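PDB 2X8R: glycosyl hydrolase from Aspergillus fumigatus, which probably cleaves the beta-1,4 linkages between N-acetylmuramic acid and N-acetylglucosamine in bacterial peptidoglycan, as a secreted family 25 lysozyme. Local coordinates for residues 67-71 / 72-76; 116-119 / 120-124; 124-127 / 128-132; 139-142 / 143-147. All coordinates share one frame; numbering follows the deposited sequence.

Interaction 1. Residues 67-71 / 72-76; sequences DKSTG and STQAK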
loop_
_atom_site.group_PDB
_atom_site.type_symbol
_atom_site.label_atom_id
_atom_site.label_comp_id
_atom_site.label_asym_id
_atom_site.label_seq_id
_atom_site.Cartn_x
_atom_site.Cartn_y
_atom_site.Cartn_z
ATOM N N ASP A 67 15.030 9.547 0.089
ATOM C CA ASP A 67 16.149 10.466 0.331
ATOM C C ASP A 67 16.479 10.693 1.824
ATOM O O ASP A 67 17.580 11.231 2.162
ATOM C CB ASP A 67 15.922 11.803 -0.405
ATOM C CG ASP A 67 14.639 12.520 0.007
ATOM O OD1 ASP A 67 13.597 11.901 0.305
ATOM O OD2 ASP A 67 14.656 13.774 -0.004
ATOM N N LYS A 68 15.595 10.256 2.725
ATOM C CA LYS A 68 15.730 10.633 4.153
ATOM C C LYS A 68 16.432 9.581 5.014
ATOM O O LYS A 68 16.884 9.884 6.153
ATOM C CB LYS A 68 14.362 10.946 4.766
ATOM C CG LYS A 68 13.665 12.171 4.201
ATOM C CD LYS A 68 14.538 13.436 4.367
ATOM C CE LYS A 68 13.910 14.596 3.608
ATOM N NZ LYS A 68 14.748 15.835 3.696
ATOM N N SER A 69 16.492 8.345 4.523
ATOM C CA SER A 69 17.087 7.233 5.291
ATOM C C SER A 69 17.151 5.992 4.433
ATOM O O SER A 69 16.655 5.993 3.299
ATOM C CB SER A 69 16.210 6.929 6.535
ATOM O OG SER A 69 15.126 6.095 6.146
ATOM N N THR A 70 17.692 4.917 4.992
ATOM C CA THR A 70 17.704 3.628 4.298
ATOM C C THR A 70 16.305 3.062 4.283
ATOM O O THR A 70 15.450 3.511 5.054
ATOM C CB THR A 70 18.626 2.604 4.958
ATOM O OG1 THR A 70 18.181 2.313 6.291
ATOM C CG2 THR A 70 20.073 3.123 5.004
ATOM N N GLY A 71 16.087 2.088 3.400
ATOM C CA GLY A 71 14.783 1.372 3.317
ATOM C C GLY A 71 14.465 0.631 4.619
ATOM O O GLY A 71 13.313 0.659 5.106
ATOM N N SER A 72 15.484 0.029 5.219
ATOM C CA SER A 72 15.298 -0.710 6.469
ATOM C C SER A 72 14.858 0.206 7.613
ATOM O O SER A 72 13.960 -0.141 8.407
ATOM C CB SER A 72 16.644 -1.376 6.828
ATOM O OG SER A 72 16.588 -1.824 8.184
ATOM N N THR A 73 15.463 1.402 7.702
ATOM C CA THR A 73 15.029 2.348 8.759
ATOM C C THR A 73 13.522 2.648 8.688
ATOM O O THR A 73 12.803 2.613 9.727
ATOM C CB THR A 73 15.815 3.631 8.681
ATOM O OG1 THR A 73 17.181 3.324 9.008
ATOM C CG2 THR A 73 15.255 4.688 9.682
ATOM N N GLN A 74 13.058 2.946 7.475
ATOM C CA GLN A 74 11.660 3.284 7.272
ATOM C C GLN A 74 10.730 2.096 7.504
ATOM O O GLN A 74 9.646 2.290 8.086
ATOM C CB GLN A 74 11.443 3.962 5.930
ATOM C CG GLN A 74 11.863 5.429 6.120
ATOM C CD GLN A 74 11.749 6.263 4.881
ATOM O OE1 GLN A 74 10.712 6.302 4.243
ATOM N NE2 GLN A 74 12.824 6.996 4.562
ATOM N N ALA A 75 11.137 0.900 7.071
ATOM C CA ALA A 75 10.424 -0.326 7.422
ATOM C C ALA A 75 10.262 -0.489 8.943
ATOM O O ALA A 75 9.167 -0.817 9.412
ATOM C CB ALA A 75 11.075 -1.558 6.807
ATOM N N LYS A 76 11.354 -0.289 9.689
ATOM C CA LYS A 76 11.298 -0.462 11.120
ATOM C C LYS A 76 10.357 0.564 11.745
ATOM O O LYS A 76 9.626 0.231 12.669
ATOM C CB LYS A 76 12.683 -0.286 11.740
ATOM C CG LYS A 76 13.590 -1.501 11.420
ATOM C CD LYS A 76 14.954 -1.348 12.040
ATOM C CE LYS A 76 15.618 -2.734 12.180
ATOM N NZ LYS A 76 17.116 -2.699 12.225
HETATM O O HOH W 1 19.001 5.169 7.527
#
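S69 OG meets the carboxamide of Q74 on the buried side of this turn into helix 71-79. Q74 NE2 donates to S69 OG over 2.9 Å at 159°, with the oxygen close to the amide plane. The hydroxyl in turn gives its proton to T70 O, 2.8 Å from S69 OG, so it is gripped as both acceptor and donor. Q74 reaches it with CG anti to its own carbonyl carbon (chi1 -80°) and the chain extended beyond, running back alongside the loop; CG itself passes 3.3 Å from S69 OG. Further bonds, OE1 to H62 NE2 and NE2 to R65 O, fix the rotation of the amide, and W118 of helix 112-130 packs against the Q74 side chain. The outer side is looser. There T70 and T73 cross at about a right angle, their OG1 atoms 3.1 Å apart, and water 1 accepts from T70 N (2.9 Å) while also hydrogen-bonded to T73 OG1. The opening bond from the N-cap residue, Q74 N to T70 O, is weak at 3.4 Å; the next, A75 N to G71 O, is a firm 2.9 Å. With T70 in the N-cap position, this is a helix N-terminus following strand 57-63 in a TIM-barrel-like fold.

Interaction 2. Residues 116-119 / 120-124; sequences VAWI and HDFVN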
loop_
_atom_site.group_PDB
_atom_site.type_symbol
_atom_site.label_atom_id
_atom_site.label_comp_id
_atom_site.label_asym_id
_atom_site.label_seq_id
_atom_site.Cartn_x
_atom_site.Cartn_y
_atom_site.Cartn_z
ATOM N N VAL A 116 16.387 0.978 -6.471
ATOM C CA VAL A 116 16.110 -0.458 -6.386
ATOM C C VAL A 116 16.651 -1.022 -5.048
ATOM O O VAL A 116 15.972 -1.805 -4.358
ATOM C CB VAL A 116 16.626 -1.163 -7.640
ATOM C CG1 VAL A 116 16.669 -2.705 -7.451
ATOM C CG2 VAL A 116 15.750 -0.713 -8.867
ATOM N N ALA A 117 17.842 -0.582 -4.649
ATOM C CA ALA A 117 18.439 -1.029 -3.397
ATOM C C ALA A 117 17.596 -0.591 -2.190
ATOM O O ALA A 117 17.373 -1.376 -1.240
ATOM C CB ALA A 117 19.897 -0.471 -3.272
ATOM N N TRP A 118 17.132 0.655 -2.240
ATOM C CA TRP A 118 16.298 1.215 -1.156
ATOM C C TRP A 118 15.020 0.370 -1.010
ATOM O O TRP A 118 14.701 -0.073 0.092
ATOM C CB TRP A 118 15.940 2.688 -1.427
ATOM C CG TRP A 118 15.338 3.373 -0.243
ATOM C CD1 TRP A 118 15.986 4.205 0.632
ATOM C CD2 TRP A 118 13.968 3.343 0.174
ATOM N NE1 TRP A 118 15.112 4.638 1.611
ATOM C CE2 TRP A 118 13.866 4.143 1.341
ATOM C CE3 TRP A 118 12.813 2.706 -0.319
ATOM C CZ2 TRP A 118 12.656 4.315 2.041
ATOM C CZ3 TRP A 118 11.576 2.875 0.380
ATOM C CH2 TRP A 118 11.511 3.680 1.536
ATOM N N ILE A 119 14.340 0.116 -2.126
ATOM C CA ILE A 119 13.084 -0.671 -2.070
ATOM C C ILE A 119 13.349 -2.107 -1.620
ATOM O O ILE A 119 12.605 -2.648 -0.785
ATOM C CB ILE A 119 12.298 -0.618 -3.436
ATOM C CG1 ILE A 119 11.986 0.825 -3.837
ATOM C CG2 ILE A 119 10.957 -1.424 -3.362
ATOM C CD1 ILE A 119 11.648 0.957 -5.335
ATOM N N HIS A 120 14.415 -2.734 -2.133
ATOM C CA HIS A 120 14.797 -4.045 -1.613
ATOM C C HIS A 120 15.042 -4.004 -0.095
ATOM O O HIS A 120 14.554 -4.869 0.657
ATOM C CB HIS A 120 16.011 -4.583 -2.371
ATOM C CG HIS A 120 15.661 -5.374 -3.593
ATOM N ND1 HIS A 120 16.159 -5.078 -4.840
ATOM C CD2 HIS A 120 14.886 -6.472 -3.753
ATOM C CE1 HIS A 120 15.715 -5.966 -5.714
ATOM N NE2 HIS A 120 14.930 -6.816 -5.081
ATOM N N ASP A 121 15.752 -2.982 0.367
ATOM C CA ASP A 121 16.020 -2.869 1.793
ATOM C C ASP A 121 14.718 -2.765 2.632
ATOM O O ASP A 121 14.612 -3.408 3.679
ATOM C CB ASP A 121 16.934 -1.702 2.072
ATOM C CG ASP A 121 18.409 -1.986 1.642
ATOM O OD1 ASP A 121 18.696 -3.133 1.244
ATOM O OD2 ASP A 121 19.282 -1.096 1.749
ATOM N N PHE A 122 13.782 -1.926 2.181
ATOM C CA PHE A 122 12.475 -1.834 2.840
ATOM C C PHE A 122 11.741 -3.184 2.855
ATOM O O PHE A 122 11.305 -3.663 3.916
ATOM C CB PHE A 122 11.578 -0.784 2.159
ATOM C CG PHE A 122 10.301 -0.512 2.928
ATOM C CD1 PHE A 122 9.208 -1.389 2.855
ATOM C CD2 PHE A 122 10.233 0.603 3.782
ATOM C CE1 PHE A 122 8.031 -1.135 3.589
ATOM C CE2 PHE A 122 9.078 0.873 4.523
ATOM C CZ PHE A 122 7.956 -0.040 4.437
ATOM N N VAL A 123 11.581 -3.787 1.681
ATOM C CA VAL A 123 10.745 -4.979 1.616
ATOM C C VAL A 123 11.385 -6.166 2.322
ATOM O O VAL A 123 10.700 -6.953 2.987
ATOM C CB VAL A 123 10.239 -5.326 0.167
ATOM C CG1 VAL A 123 9.641 -4.102 -0.496
ATOM C CG2 VAL A 123 11.361 -5.923 -0.696
ATOM N N ASN A 124 12.707 -6.261 2.253
ATOM C CA ASN A 124 13.361 -7.353 2.983
ATOM C C ASN A 124 13.222 -7.203 4.492
ATOM O O ASN A 124 13.004 -8.193 5.187
ATOM C CB ASN A 124 14.823 -7.409 2.584
ATOM C CG ASN A 124 14.999 -7.928 1.177
ATOM O OD1 ASN A 124 14.084 -8.523 0.605
ATOM N ND2 ASN A 124 16.171 -7.720 0.615
#
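H120 N donates to V116 O over 2.9 Å, and three more i to i+4 bonds follow in step: D121 N to A117 O at 2.8 Å, F122 N to W118 O and V123 N to I119 O. All are close to straight except the D121 bond, which is somewhat more bent. Around this spine the side chains pair one turn apart. W118 and F122 lie side by side and point the same way, since CG is anti to the backbone N in both. Their planes differ by just 21°, but the rings are slid apart with centroids 5.9 Å from each other, so they barely overlap, and the nearest atoms are W118 CH2 and F122 CD2 at 4.0 Å. On another flank V116 CG1 runs alongside the imidazole in one of two H120 conformers, while I119 CG2 meets V123 CG1 at 4.1 Å. The indole nitrogen of W118 is satisfied by S69 O in the loop before helix 71-79. W118 and F122 thus fill the seam between helix 112-130 and helix 71-79, where they meet Q74, and both also reach L96 of strand 95-97; V116 and I119 turn to helix 140-147, and H120, in that same conformer, stacks on F153.

Interaction 3. Residues 124-127 / 128-132; sequences NEYH and HATSR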
loop_
_atom_site.group_PDB
_atom_site.type_symbol
_atom_site.label_atom_id
_atom_site.label_comp_id
_atom_site.label_asym_id
_atom_site.label_seq_id
_atom_site.Cartn_x
_atom_site.Cartn_y
_atom_site.Cartn_z
ATOM N N ASN A 124 12.707 -6.261 2.253
ATOM C CA ASN A 124 13.361 -7.353 2.983
ATOM C C ASN A 124 13.222 -7.203 4.492
ATOM O O ASN A 124 13.004 -8.193 5.187
ATOM C CB ASN A 124 14.823 -7.409 2.584
ATOM C CG ASN A 124 14.999 -7.928 1.177
ATOM O OD1 ASN A 124 14.084 -8.523 0.605
ATOM N ND2 ASN A 124 16.171 -7.720 0.615
ATOM N N GLU A 125 13.395 -5.981 5.006
ATOM C CA GLU A 125 13.196 -5.737 6.437
ATOM C C GLU A 125 11.772 -6.102 6.850
ATOM O O GLU A 125 11.552 -6.726 7.918
ATOM C CB GLU A 125 13.577 -4.305 6.862
ATOM C CG GLU A 125 13.343 -4.022 8.367
ATOM C CD GLU A 125 14.265 -4.816 9.318
ATOM O OE1 GLU A 125 15.358 -5.252 8.930
ATOM O OE2 GLU A 125 13.886 -4.988 10.478
ATOM N N TYR A 126 10.802 -5.713 6.011
ATOM C CA TYR A 126 9.407 -5.955 6.314
ATOM C C TYR A 126 9.160 -7.468 6.413
ATOM O O TYR A 126 8.526 -7.953 7.343
ATOM C CB TYR A 126 8.453 -5.282 5.314
ATOM C CG TYR A 126 7.044 -5.329 5.820
ATOM C CD1 TYR A 126 6.501 -4.292 6.618
ATOM C CD2 TYR A 126 6.257 -6.445 5.557
ATOM C CE1 TYR A 126 5.179 -4.386 7.119
ATOM C CE2 TYR A 126 4.945 -6.541 6.072
ATOM C CZ TYR A 126 4.435 -5.504 6.842
ATOM O OH TYR A 126 3.181 -5.594 7.382
ATOM N N HIS A 127 9.725 -8.202 5.462
ATOM C CA HIS A 127 9.556 -9.655 5.416
ATOM C C HIS A 127 10.263 -10.330 6.594
ATOM O O HIS A 127 9.733 -11.281 7.173
ATOM C CB HIS A 127 10.008 -10.189 4.047
ATOM C CG HIS A 127 9.994 -11.686 3.950
ATOM N ND1 HIS A 127 8.855 -12.393 3.637
ATOM C CD2 HIS A 127 10.952 -12.607 4.206
ATOM C CE1 HIS A 127 9.116 -13.691 3.663
ATOM N NE2 HIS A 127 10.379 -13.846 4.014
ATOM N N HIS A 128 11.439 -9.796 6.952
ATOM C CA HIS A 128 12.223 -10.340 8.081
ATOM C C HIS A 128 11.401 -10.255 9.361
ATOM O O HIS A 128 11.356 -11.212 10.155
ATOM C CB HIS A 128 13.554 -9.562 8.241
ATOM C CG HIS A 128 14.485 -10.137 9.263
ATOM N ND1 HIS A 128 15.500 -11.028 8.954
ATOM C CD2 HIS A 128 14.542 -9.959 10.611
ATOM C CE1 HIS A 128 16.145 -11.361 10.063
ATOM N NE2 HIS A 128 15.577 -10.736 11.080
ATOM N N ALA A 129 10.734 -9.121 9.551
ATOM C CA ALA A 129 10.030 -8.829 10.771
ATOM C C ALA A 129 8.711 -9.593 10.850
ATOM O O ALA A 129 8.287 -9.974 11.953
ATOM C CB ALA A 129 9.738 -7.356 10.861
ATOM N N THR A 130 8.023 -9.758 9.720
ATOM C CA THR A 130 6.632 -10.238 9.759
ATOM C C THR A 130 6.341 -11.598 9.148
ATOM O O THR A 130 5.258 -12.157 9.398
ATOM C CB THR A 130 5.653 -9.285 9.010
ATOM O OG1 THR A 130 5.937 -9.327 7.591
ATOM C CG2 THR A 130 5.649 -7.830 9.579
ATOM N N SER A 131 7.292 -12.071 8.334
ATOM C CA SER A 131 7.184 -13.265 7.479
ATOM C C SER A 131 6.364 -13.039 6.206
ATOM O O SER A 131 6.185 -13.971 5.384
ATOM C CB SER A 131 6.708 -14.525 8.239
ATOM O OG SER A 131 5.302 -14.550 8.414
ATOM N N ARG A 132 5.910 -11.804 6.023
ATOM C CA ARG A 132 5.137 -11.417 4.824
ATOM C C ARG A 132 5.914 -10.436 3.970
ATOM O O ARG A 132 6.598 -9.527 4.513
ATOM C CB ARG A 132 3.789 -10.796 5.248
ATOM C CG ARG A 132 2.790 -11.801 5.929
ATOM C CD ARG A 132 2.542 -13.073 5.111
ATOM N NE ARG A 132 1.981 -12.674 3.835
ATOM C CZ ARG A 132 0.719 -12.325 3.626
ATOM N NH1 ARG A 132 -0.174 -12.373 4.613
ATOM N NH2 ARG A 132 0.369 -11.895 2.426
#
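N124 O and E125 O still receive regular helical bonds, from H128 N and A129 N, before the chain leaves the helix at S131, whose phi is positive (77°) and whose N closes the last turn on H127 O at 2.8 Å. Y126 and T130 carry the side-chain contact. Y126 O accepts from both T130 N (3.0 Å) and T130 OG1 (2.9 Å), which arrive from opposite faces of the carbonyl plane, the hydroxyl well above it. T130 OG1 can bend back in this way because chi1 of 68° tucks it between its own N and carbonyl carbon. The same oxygen then accepts from R132 N at 2.9 Å, linking the last turn to the outgoing chain. That torsion also lays T130 CG2 over one face of the Y126 ring, 4.0 Å from its centroid, in a CH-pi contact offset toward the rim. R132 O comes to the ring edge in plane, 3.3 Å from Y126 CD2, and takes a CA-H...O contact from H127 CA at 3.1 Å. The H127 imidazole has S131 CA over one face and stacks with W133. Beyond the contact, Y126 OH bonds to G83 O and G94 N, and the guanidinium of R132 reaches L207 O through NH2, so the buried tyrosine and the exit residue are both tied to other parts of the fold. The pattern is an ST turn at T130 ending a long helix, here in the beta-alpha-beta unit of strand 95-97, helix 112-130 and strand 135-138.

Interaction 4. Residues 139-142 / 143-147; sequences TADW and WNRCT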
loop_
_atom_site.group_PDB
_atom_site.type_symbol
_atom_site.label_atom_id
_atom_site.label_comp_id
_atom_site.label_asym_id
_atom_site.label_seq_id
_atom_site.Cartn_x
_atom_site.Cartn_y
_atom_site.Cartn_z
ATOM N N THR A 139 2.843 3.626 -9.549
ATOM C CA THR A 139 2.292 3.676 -10.895
ATOM C C THR A 139 3.285 3.053 -11.852
ATOM O O THR A 139 4.483 3.014 -11.574
ATOM C CB THR A 139 1.965 5.110 -11.385
ATOM O OG1 THR A 139 3.180 5.866 -11.505
ATOM C CG2 THR A 139 1.015 5.848 -10.398
ATOM N N ALA A 140 2.806 2.624 -13.023
ATOM C CA ALA A 140 3.736 2.077 -14.024
ATOM C C ALA A 140 4.763 3.154 -14.447
ATOM O O ALA A 140 5.950 2.861 -14.587
ATOM C CB ALA A 140 2.968 1.527 -15.233
ATOM N N ASP A 141 4.282 4.387 -14.612
ATOM C CA ASP A 141 5.105 5.522 -15.026
ATOM C C ASP A 141 6.226 5.747 -14.012
ATOM O O ASP A 141 7.401 5.899 -14.379
ATOM C CB ASP A 141 4.260 6.800 -15.117
ATOM C CG ASP A 141 5.134 8.030 -15.205
ATOM O OD1 ASP A 141 5.599 8.303 -16.322
ATOM O OD2 ASP A 141 5.403 8.659 -14.152
ATOM N N TRP A 142 5.861 5.781 -12.719
ATOM C CA TRP A 142 6.874 6.033 -11.710
ATOM C C TRP A 142 7.910 4.895 -11.653
ATOM O O TRP A 142 9.116 5.135 -11.637
ATOM C CB TRP A 142 6.196 6.228 -10.352
ATOM C CG TRP A 142 7.249 6.726 -9.317
ATOM C CD1 TRP A 142 7.495 8.007 -8.959
ATOM C CD2 TRP A 142 8.144 5.904 -8.543
ATOM N NE1 TRP A 142 8.501 8.051 -7.995
ATOM C CE2 TRP A 142 8.933 6.777 -7.752
ATOM C CE3 TRP A 142 8.385 4.522 -8.477
ATOM C CZ2 TRP A 142 9.939 6.305 -6.861
ATOM C CZ3 TRP A 142 9.386 4.042 -7.625
ATOM C CH2 TRP A 142 10.153 4.932 -6.820
ATOM N N TRP A 143 7.426 3.645 -11.660
ATOM C CA TRP A 143 8.293 2.495 -11.607
ATOM C C TRP A 143 9.281 2.497 -12.781
ATOM O O TRP A 143 10.472 2.195 -12.600
ATOM C CB TRP A 143 7.474 1.194 -11.612
ATOM C CG TRP A 143 8.253 0.031 -11.131
ATOM C CD1 TRP A 143 8.828 -0.953 -11.905
ATOM C CD2 TRP A 143 8.593 -0.276 -9.770
ATOM N NE1 TRP A 143 9.501 -1.865 -11.098
ATOM C CE2 TRP A 143 9.348 -1.491 -9.789
ATOM C CE3 TRP A 143 8.303 0.323 -8.544
ATOM C CZ2 TRP A 143 9.839 -2.094 -8.621
ATOM C CZ3 TRP A 143 8.784 -0.301 -7.370
ATOM C CH2 TRP A 143 9.546 -1.491 -7.427
ATOM N N ASN A 144 8.785 2.892 -13.951
ATOM C CA ASN A 144 9.656 2.972 -15.097
ATOM C C ASN A 144 10.699 4.067 -14.899
ATOM O O ASN A 144 11.915 3.792 -15.061
ATOM C CB ASN A 144 8.847 3.229 -16.350
ATOM C CG ASN A 144 9.727 3.220 -17.575
ATOM O OD1 ASN A 144 10.328 2.190 -17.899
ATOM N ND2 ASN A 144 9.864 4.396 -18.233
ATOM N N ARG A 145 10.254 5.262 -14.501
ATOM C CA ARG A 145 11.193 6.390 -14.397
ATOM C C ARG A 145 12.209 6.193 -13.283
ATOM O O ARG A 145 13.408 6.467 -13.477
ATOM C CB ARG A 145 10.489 7.724 -14.190
ATOM C CG ARG A 145 11.459 8.929 -13.983
ATOM C CD ARG A 145 10.673 10.233 -13.852
ATOM N NE ARG A 145 9.798 10.405 -15.009
ATOM C CZ ARG A 145 8.473 10.209 -15.024
ATOM N NH1 ARG A 145 7.814 9.870 -13.915
ATOM N NH2 ARG A 145 7.806 10.385 -16.168
ATOM N N CYS A 146 11.743 5.732 -12.125
ATOM C CA CYS A 146 12.627 5.794 -10.965
ATOM C C CYS A 146 13.389 4.510 -10.649
ATOM O O CYS A 146 14.316 4.547 -9.847
ATOM C CB CYS A 146 11.840 6.274 -9.742
ATOM S SG CYS A 146 11.210 7.979 -9.908
ATOM N N THR A 147 12.975 3.400 -11.249
ATOM C CA THR A 147 13.669 2.125 -11.052
ATOM C C THR A 147 14.233 1.529 -12.332
ATOM O O THR A 147 14.877 0.461 -12.292
ATOM C CB THR A 147 12.819 1.023 -10.317
ATOM O OG1 THR A 147 11.838 0.470 -11.211
ATOM C CG2 THR A 147 12.129 1.620 -9.089
HETATM O O HOH W 2 8.234 6.627 -17.113
#
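D141 and R145 form a salt bridge one turn apart on the outer side of helix 140-147. R145 NH1 meets D141 OD2 at 2.7 Å on the syn side of the carboxylate, while a weak bond joins R145 NH2 to D141 OD1 at 3.0 Å. The two planes are turned 51° against each other, so the fork is skewed rather than coplanar; the arginine chain comes back to the acid by bending at chi3 (-55°). D141 OD2 also takes part in a hydrogen bond with Y100 OH, and water 2 bridges D141 O and N144 ND2.

Among the backbone and capping bonds, T139 OG1 accepts from W142 N at 2.9 Å as the N-cap, and C146 N donates to W142 O at 2.7 Å. At the far end W143 O receives both T147 N and T147 OG1, from opposite faces of its plane.

The aromatic contacts centre on W142. C146 lies over one face of its indole: CB sits 3.5 Å from the centroid of the six-membered ring, and SG the same distance from that of the five-membered ring. At its edge W142 CZ3 meets W143 CE3 at 4.0 Å; T147 CG2 also lies 3.9 Å from W142 CZ3. The W143 indole meets W176 and F153 edge-to-face, its NE1 bonded to A150 O.

C146 SG is disulfide-bonded to C107. The polarisable sulfur of that crosslink therefore rests against a buried aromatic face, while the charged pair, whose OD2 is shared with Y100 OH, stays on the solvent-facing side.

Interactions 1 to 4 follow one another along the chain, all within the family 25 range. Interactions 2 and 3 are successive stretches of helix 112-130, sharing N124, their centres 11 Å apart. Interaction 1, at the start of helix 71-79, packs on that helix with its centre 9 Å from that of interaction 2 and 14 Å from that of interaction 3. Interaction 4, on helix 140-147, touches interaction 2 through V116 and I119, centres 15 Å apart, but its centre is about 24 Å from that of interaction 3 and it touches neither that contact nor interaction 1. Helix 112-130 is thus the middle of three consecutive helices packed outside the parallel strands 95-97 and 135-138, joining its two neighbours in the barrel's outer layer.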